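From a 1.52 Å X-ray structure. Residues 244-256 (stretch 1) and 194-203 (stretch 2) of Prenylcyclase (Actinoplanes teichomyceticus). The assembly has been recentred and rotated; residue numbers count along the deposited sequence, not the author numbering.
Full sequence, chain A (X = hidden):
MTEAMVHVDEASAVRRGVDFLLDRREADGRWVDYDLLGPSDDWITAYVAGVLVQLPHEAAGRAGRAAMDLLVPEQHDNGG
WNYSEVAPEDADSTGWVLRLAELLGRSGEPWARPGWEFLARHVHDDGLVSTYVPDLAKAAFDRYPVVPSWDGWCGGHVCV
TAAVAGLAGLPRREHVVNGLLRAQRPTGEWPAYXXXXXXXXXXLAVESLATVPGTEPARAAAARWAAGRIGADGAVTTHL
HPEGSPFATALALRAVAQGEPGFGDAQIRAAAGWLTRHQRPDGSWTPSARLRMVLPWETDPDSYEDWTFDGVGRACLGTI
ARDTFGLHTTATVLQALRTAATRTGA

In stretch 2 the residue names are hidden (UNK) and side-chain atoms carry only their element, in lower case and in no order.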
ATOM      1  N   GLY A 244      18.730   6.993  -2.971  1.00 15.07           N
ATOM      2  CA  GLY A 244      17.455   6.986  -3.695  1.00 15.94           C
ATOM      3  C   GLY A 244      16.658   5.777  -3.254  1.00 14.31           C
ATOM      4  O   GLY A 244      17.238   4.698  -3.166  1.00 14.68           O
ATOM      5  N   SER A 245      15.389   5.992  -2.925  1.00 13.33           N
ATOM      6  CA  SER A 245      14.503   4.892  -2.485  1.00 11.57           C
ATOM      7  C   SER A 245      13.699   4.401  -3.687  1.00 12.22           C
ATOM      8  O   SER A 245      12.974   5.188  -4.247  1.00 13.43           O
ATOM      9  CB  SER A 245      13.573   5.383  -1.406  1.00 12.46           C
ATOM     10  OG  SER A 245      12.497   4.481  -1.217  1.00 12.87           O
ATOM     11  N   PRO A 246      13.866   3.153  -4.152  1.00 11.48           N
ATOM     12  CA  PRO A 246      13.047   2.666  -5.248  1.00 12.62           C
ATOM     13  C   PRO A 246      11.565   2.803  -4.875  1.00 12.77           C
ATOM     14  O   PRO A 246      10.798   3.200  -5.698  1.00 13.64           O
ATOM     15  CB  PRO A 246      13.466   1.194  -5.364  1.00 13.16           C
ATOM     16  CG  PRO A 246      14.881   1.181  -4.851  1.00 14.78           C
ATOM     17  CD  PRO A 246      14.889   2.198  -3.728  1.00 13.69           C
ATOM     18  N   PHE A 247      11.212   2.493  -3.628  1.00 12.09           N
ATOM     19  CA  PHE A 247       9.797   2.602  -3.223  1.00 12.23           C
ATOM     20  C   PHE A 247       9.296   4.039  -3.347  1.00 13.20           C
ATOM     21  O   PHE A 247       8.249   4.297  -3.985  1.00 13.29           O
ATOM     22  CB  PHE A 247       9.752   2.100  -1.767  1.00 12.75           C
ATOM     23  CG  PHE A 247       8.392   1.974  -1.159  1.00 11.78           C
ATOM     24  CD1 PHE A 247       7.513   0.977  -1.606  1.00 12.86           C
ATOM     25  CD2 PHE A 247       8.024   2.797  -0.129  1.00 11.74           C
ATOM     26  CE1 PHE A 247       6.270   0.803  -0.944  1.00 13.40           C
ATOM     27  CE2 PHE A 247       6.758   2.634   0.554  1.00 11.55           C
ATOM     28  CZ  PHE A 247       5.912   1.636   0.117  1.00 12.45           C
ATOM     29  N   ALA A 248      10.010   4.986  -2.725  1.00 12.93           N
ATOM     30  CA  ALA A 248       9.513   6.365  -2.741  1.00 11.79           C
ATOM     31  C   ALA A 248       9.567   6.950  -4.138  1.00 13.38           C
ATOM     32  O   ALA A 248       8.723   7.809  -4.482  1.00 13.41           O
ATOM     33  CB  ALA A 248      10.319   7.225  -1.771  1.00 14.27           C
ATOM     34  N   THR A 249      10.575   6.555  -4.940  1.00 13.17           N
ATOM     35  CA  THR A 249      10.683   7.068  -6.308  1.00 11.90           C
ATOM     36  C   THR A 249       9.490   6.590  -7.144  1.00 13.39           C
ATOM     37  O   THR A 249       8.890   7.368  -7.902  1.00 13.65           O
ATOM     38  CB  THR A 249      12.020   6.583  -6.914  1.00 12.80           C
ATOM     39  OG1 THR A 249      13.051   7.118  -6.121  1.00 13.52           O
ATOM     40  CG2 THR A 249      12.215   7.138  -8.338  1.00 13.69           C
ATOM     41  N   ALA A 250       9.153   5.305  -7.041  1.00 13.13           N
ATOM     42  CA  ALA A 250       8.016   4.758  -7.771  1.00 13.02           C
ATOM     43  C   ALA A 250       6.709   5.427  -7.358  1.00 13.97           C
ATOM     44  O   ALA A 250       5.876   5.773  -8.222  1.00 13.74           O
ATOM     45  CB  ALA A 250       7.930   3.249  -7.504  1.00 14.31           C
ATOM     46  N   LEU A 251       6.543   5.651  -6.062  1.00 13.41           N
ATOM     47  CA  LEU A 251       5.319   6.276  -5.584  1.00 12.60           C
ATOM     48  C   LEU A 251       5.257   7.733  -6.001  1.00 14.39           C
ATOM     49  O   LEU A 251       4.170   8.206  -6.377  1.00 14.25           O
ATOM     50  CB  LEU A 251       5.228   6.118  -4.057  1.00 11.99           C
ATOM     51  CG  LEU A 251       5.046   4.675  -3.657  1.00 12.31           C
ATOM     52  CD1 LEU A 251       5.488   4.478  -2.194  1.00 14.48           C
ATOM     53  CD2 LEU A 251       3.583   4.197  -3.874  1.00 13.37           C
ATOM     54  N   ALA A 252       6.378   8.461  -5.973  1.00 13.83           N
ATOM     55  CA  ALA A 252       6.326   9.849  -6.439  1.00 13.81           C
ATOM     56  C   ALA A 252       5.979   9.896  -7.916  1.00 14.62           C
ATOM     57  O   ALA A 252       5.175  10.753  -8.324  1.00 14.15           O
ATOM     58  CB  ALA A 252       7.685  10.540  -6.184  1.00 14.97           C
ATOM     59  N   LEU A 253       6.580   9.017  -8.746  1.00 13.15           N
ATOM     60  CA  LEU A 253       6.218   8.945 -10.166  1.00 12.73           C
ATOM     61  C   LEU A 253       4.704   8.810 -10.321  1.00 14.73           C
ATOM     62  O   LEU A 253       4.066   9.533 -11.116  1.00 14.32           O
ATOM     63  CB  LEU A 253       6.977   7.755 -10.790  1.00 14.64           C
ATOM     64  CG  LEU A 253       6.904   7.555 -12.294  1.00 15.81           C
ATOM     65  CD1 LEU A 253       7.994   6.548 -12.702  1.00 17.08           C
ATOM     66  CD2 LEU A 253       5.518   7.007 -12.747  1.00 17.58           C
ATOM     67  N   ARG A 254       4.119   7.885  -9.559  1.00 13.72           N
ATOM     68  CA  ARG A 254       2.685   7.601  -9.694  1.00 13.83           C
ATOM     69  C   ARG A 254       1.841   8.784  -9.267  1.00 13.61           C
ATOM     70  O   ARG A 254       0.818   9.046  -9.939  1.00 15.88           O
ATOM     71  CB  ARG A 254       2.376   6.385  -8.831  1.00 13.14           C
ATOM     72  CG  ARG A 254       2.816   5.112  -9.495  1.00 13.79           C
ATOM     73  CD  ARG A 254       2.887   3.908  -8.542  1.00 15.71           C
ATOM     74  NE  ARG A 254       1.535   3.623  -8.033  1.00 15.42           N
ATOM     75  CZ  ARG A 254       1.298   2.670  -7.148  1.00 18.60           C
ATOM     76  NH1 ARG A 254       2.316   1.924  -6.686  1.00 18.67           N
ATOM     77  NH2 ARG A 254       0.053   2.497  -6.724  1.00 18.39           N
ATOM     78  N   ALA A 255       2.286   9.571  -8.282  1.00 13.41           N
ATOM     79  CA  ALA A 255       1.541  10.764  -7.873  1.00 14.10           C
ATOM     80  C   ALA A 255       1.634  11.848  -8.957  1.00 16.22           C
ATOM     81  O   ALA A 255       0.631  12.545  -9.255  1.00 16.82           O
ATOM     82  CB  ALA A 255       2.043  11.253  -6.515  1.00 15.89           C
ATOM     83  N   VAL A 256       2.803  11.990  -9.582  1.00 14.90           N
ATOM     84  CA  VAL A 256       2.919  12.991 -10.649  1.00 15.83           C
ATOM     85  C   VAL A 256       1.956  12.660 -11.765  1.00 18.29           C
ATOM     86  O   VAL A 256       1.365  13.566 -12.386  1.00 17.55           O
ATOM     87  CB  VAL A 256       4.366  13.021 -11.158  1.00 13.47           C
ATOM     88  CG1 VAL A 256       4.435  13.997 -12.379  1.00 16.48           C
ATOM     89  CG2 VAL A 256       5.269  13.561 -10.124  1.00 15.39           C
ATOM     90  N   UNK A 194       1.317   4.240   8.884  1.00 12.51           N
ATOM     91  CA  UNK A 194       2.177   3.073   8.935  1.00 13.24           C
ATOM     92  C   UNK A 194       3.452   3.196   8.110  1.00 13.30           C
ATOM     93  O   UNK A 194       4.196   2.211   8.063  1.00 13.97           O
ATOM     94  c   UNK A 194      -1.563   0.195  12.197  1.00 16.82           C
ATOM     95  c   UNK A 194      -1.172   0.739  10.989  1.00 13.84           C
ATOM     96  c   UNK A 194       1.425   1.800   8.472  1.00 13.76           C
ATOM     97  c   UNK A 194      -0.557  -0.194  13.054  1.00 15.02           C
ATOM     98  c   UNK A 194       1.179   0.478  11.488  1.00 13.99           C
ATOM     99  c   UNK A 194       0.797  -0.073  12.708  1.00 15.03           C
ATOM    100  c   UNK A 194       0.188   1.484   9.305  1.00 13.12           C
ATOM    101  n   UNK A 194      -1.949   1.193   9.946  1.00 13.61           N
ATOM    102  c   UNK A 194       0.175   0.891  10.613  1.00 13.57           C
ATOM    103  c   UNK A 194      -1.098   1.641   8.936  1.00 14.16           C
ATOM    104  N   UNK A 195       3.656   4.285   7.381  1.00 13.84           N
ATOM    105  CA  UNK A 195       4.752   4.331   6.409  1.00 11.56           C
ATOM    106  C   UNK A 195       5.615   5.541   6.673  1.00 14.84           C
ATOM    107  O   UNK A 195       5.125   6.622   6.991  1.00 15.31           O
ATOM    108  c   UNK A 195       2.012   3.066   4.823  1.00 13.12           C
ATOM    109  c   UNK A 195       3.841   1.890   4.195  1.00 12.61           C
ATOM    110  c   UNK A 195       4.221   4.387   4.953  1.00 12.38           C
ATOM    111  c   UNK A 195       2.807  -0.291   3.685  1.00 14.42           C
ATOM    112  c   UNK A 195       3.387   3.176   4.684  1.00 12.02           C
ATOM    113  n   UNK A 195       1.606   1.778   4.488  1.00 13.60           N
ATOM    114  c   UNK A 195       2.706   1.045   4.084  1.00 13.48           C
ATOM    115  c   UNK A 195       5.191   0.038   3.449  1.00 14.58           C
ATOM    116  c   UNK A 195       5.105   1.357   3.868  1.00 14.03           C
ATOM    117  c   UNK A 195       4.064  -0.783   3.351  1.00 15.71           C
ATOM    118  N   UNK A 196       6.937   5.340   6.525  1.00 13.20           N
ATOM    119  CA  UNK A 196       7.909   6.422   6.652  1.00 16.52           C
ATOM    120  C   UNK A 196       7.761   7.450   5.524  1.00 15.29           C
ATOM    121  O   UNK A 196       7.979   8.638   5.739  1.00 16.58           O
ATOM    122  c   UNK A 196       9.317   5.783   6.630  1.00 18.82           C
ATOM    123  c   UNK A 196       9.646   5.960   9.149  1.00 25.49           C
ATOM    124  c   UNK A 196       9.528   5.035   7.946  1.00 21.48           C
ATOM    125  c   UNK A 196      10.371   6.835   6.363  1.00 21.95           C
ATOM    126  N   UNK A 197       7.412   7.003   4.333  1.00 13.76           N
ATOM    127  CA  UNK A 197       7.421   7.832   3.137  1.00 13.75           C
ATOM    128  C   UNK A 197       6.013   8.360   2.870  1.00 15.14           C
ATOM    129  O   UNK A 197       5.142   7.563   2.536  1.00 15.43           O
ATOM    130  c   UNK A 197       9.307   6.465   2.136  1.00 15.60           C
ATOM    131  o   UNK A 197      10.238   7.244   2.470  1.00 16.82           O
ATOM    132  c   UNK A 197       7.903   7.024   1.932  1.00 14.33           C
ATOM    133  o   UNK A 197       9.496   5.242   1.949  1.00 15.72           O
ATOM    134  N   UNK A 198       5.773   9.668   2.948  1.00 14.50           N
ATOM    135  CA  UNK A 198       4.446  10.198   2.594  1.00 14.79           C
ATOM    136  C   UNK A 198       4.141  10.028   1.127  1.00 14.40           C
ATOM    137  O   UNK A 198       2.961  10.184   0.744  1.00 15.33           O
ATOM    138  c   UNK A 198       6.020  11.998   2.853  1.00 19.73           C
ATOM    139  c   UNK A 198       4.550  11.675   2.979  1.00 17.78           C
ATOM    140  c   UNK A 198       6.696  10.713   3.389  1.00 15.44           C
ATOM    141  N   UNK A 199       5.143   9.696   0.297  1.00 13.62           N
ATOM    142  CA  UNK A 199       4.814   9.318  -1.070  1.00 14.18           C
ATOM    143  C   UNK A 199       3.817   8.165  -1.136  1.00 14.16           C
ATOM    144  O   UNK A 199       3.092   8.050  -2.124  1.00 14.60           O
ATOM    145  o   UNK A 199       7.820   9.886   0.242  1.00 16.69           O
ATOM    146  c   UNK A 199       6.094   8.919  -1.822  1.00 14.19           C
ATOM    147  o   UNK A 199       8.782  11.397  -1.025  1.00 19.41           O
ATOM    148  c   UNK A 199       7.108  10.101  -2.066  1.00 14.63           C
ATOM    149  c   UNK A 199       7.961  10.450  -0.860  1.00 15.99           C
ATOM    150  N   UNK A 200       3.811   7.251  -0.155  1.00 13.60           N
ATOM    151  CA  UNK A 200       2.893   6.128  -0.220  1.00 12.70           C
ATOM    152  C   UNK A 200       1.460   6.589  -0.065  1.00 13.42           C
ATOM    153  O   UNK A 200       0.637   6.281  -0.947  1.00 13.03           O
ATOM    154  c   UNK A 200       3.312   5.104   0.848  1.00 12.99           C
ATOM    155  c   UNK A 200       2.313   3.071  -0.245  1.00 14.26           C
ATOM    156  c   UNK A 200       2.462   3.848   1.045  1.00 14.78           C
ATOM    157  c   UNK A 200       1.018   4.092   1.749  1.00 15.43           C
ATOM    158  N   UNK A 201       1.146   7.340   1.005  1.00 14.18           N
ATOM    159  CA  UNK A 201      -0.239   7.800   1.173  1.00 13.91           C
ATOM    160  C   UNK A 201      -0.640   8.703   0.023  1.00 15.22           C
ATOM    161  O   UNK A 201      -1.768   8.644  -0.468  1.00 14.54           O
ATOM    162  o   UNK A 201       0.837   9.318   2.755  1.00 20.76           O
ATOM    163  c   UNK A 201      -0.369   8.521   2.515  1.00 17.34           C
ATOM    164  N   UNK A 202       0.310   9.517  -0.464  1.00 12.69           N
ATOM    165  CA  UNK A 202      -0.028  10.471  -1.531  1.00 12.27           C
ATOM    166  C   UNK A 202      -0.358   9.765  -2.830  1.00 13.51           C
ATOM    167  O   UNK A 202      -1.358  10.116  -3.529  1.00 14.37           O
ATOM    168  c   UNK A 202       0.819  12.534  -2.795  1.00 14.18           C
ATOM    169  c   UNK A 202       1.130  11.485  -1.702  1.00 12.50           C
ATOM    170  o   UNK A 202       1.306  12.132  -0.448  1.00 14.37           O
ATOM    171  N   UNK A 203       0.478   8.793  -3.232  1.00 11.96           N
ATOM    172  CA  UNK A 203       0.223   8.077  -4.478  1.00 13.19           C
ATOM    173  C   UNK A 203      -1.074   7.288  -4.420  1.00 13.31           C
ATOM    174  O   UNK A 203      -1.848   7.302  -5.375  1.00 14.82           O
ATOM    175  c   UNK A 203       1.397   7.118  -4.802  1.00 13.68           C
TER
HETATM  176  O   HOH W   1      11.767   4.105   1.296  1.00 13.14           O

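Position 194 carries one carbon and then fused five- and six-membered rings holding eight carbons and one nitrogen. That is the indole of tryptophan, Trp194, and it lies out of reach of stretch 1, its nitrogen hydrogen-bonded elsewhere in the structure.

Position 195 repeats the pattern, one carbon followed by a fused bicycle of eight carbons and one nitrogen, but here the CA-to-CB bond points toward stretch 1 and the six-membered ring touches Phe247. This is Trp195. Trp195 CZ3 lies 3.8 Å from Phe247 CZ; the two six-membered rings meet obliquely, centroids 5.5 Å apart and planes at 32°.

At position 196 there are four carbons, forked at the first, with one arm two carbons long; the end leads away and touches nothing on stretch 1. This is Ile196.

Position 197 has two carbons, the second bearing two oxygens, one of which lies by the edge of the Phe247 ring: a short carboxylate, Asp197. Its OD2 sits 3.5 Å from Phe247 CD2, near the ring plane, while Ala248 CB packs 4.1 Å from Asp197 CG. Asp197 OD2 and Ser245 OG are 4.4 Å apart, and a water spans the gap: it donates to Asp197 OD2 and accepts from Ser245 OG, with both oxygens 2.6 Å from the water O.

Position 198 has three carbons closing a ring onto its own backbone nitrogen and no contact with stretch 1: Pro198.

Position 199 has three carbons in a row, the third with two oxygens, packed against Ala248, Leu251 and Ala252. It is Glu199. Glu199 CG lies 3.7 Å from Ala248 O and 4.2 Å from Ala252 CB, Glu199 CB is 3.7 Å from Leu251 CB, and Glu199 CD is 4.1 Å from Ala248 CB. OE2 is hydrogen-bonded elsewhere in the structure.

Four carbons forked at the second, touching Phe247 and Leu251, identify position 200 as Leu200. Its CD2 reaches Phe247 CZ at 3.9 Å, and its CB meets Leu251 CD1 at 3.8 Å.

One carbon and one oxygen at position 201, pointing away from stretch 1, give Ser201.

At position 202 a single carbon carries one oxygen and one carbon, the latter against Ala255: Thr202. The methyl CG2 lies 4.1 Å from Ala255 CB, while Thr202 OG1 donates to Pro198 O at 2.8 Å, four residues back along the chain.

Position 203 has one side-chain carbon, close to the backbone and side chain of Leu251, hence Ala203. Ala203 CB is 3.4 Å from Leu251 O and 3.8 Å from Leu251 CD2.

The two helices run in broadly the same direction, inclined at 30°, with axes 8.3 Å apart at closest approach. Small residues permit close backbones at one end, where Ala255 CA and Ala203 CA are 4.5 Å apart; Leu251 fills the middle, and Phe247 joins Trp195 and Leu200 at the other. No direct hydrogen bond crosses. Ser245 OG also caps its helix, accepting from Ala248 N at 3.0 Å, so one hydroxyl serves both cap and water bridge. The rule is apolar packing, supplemented by a single water-mediated polar link.

Stretch 2 194-203: WWIDPELSTA
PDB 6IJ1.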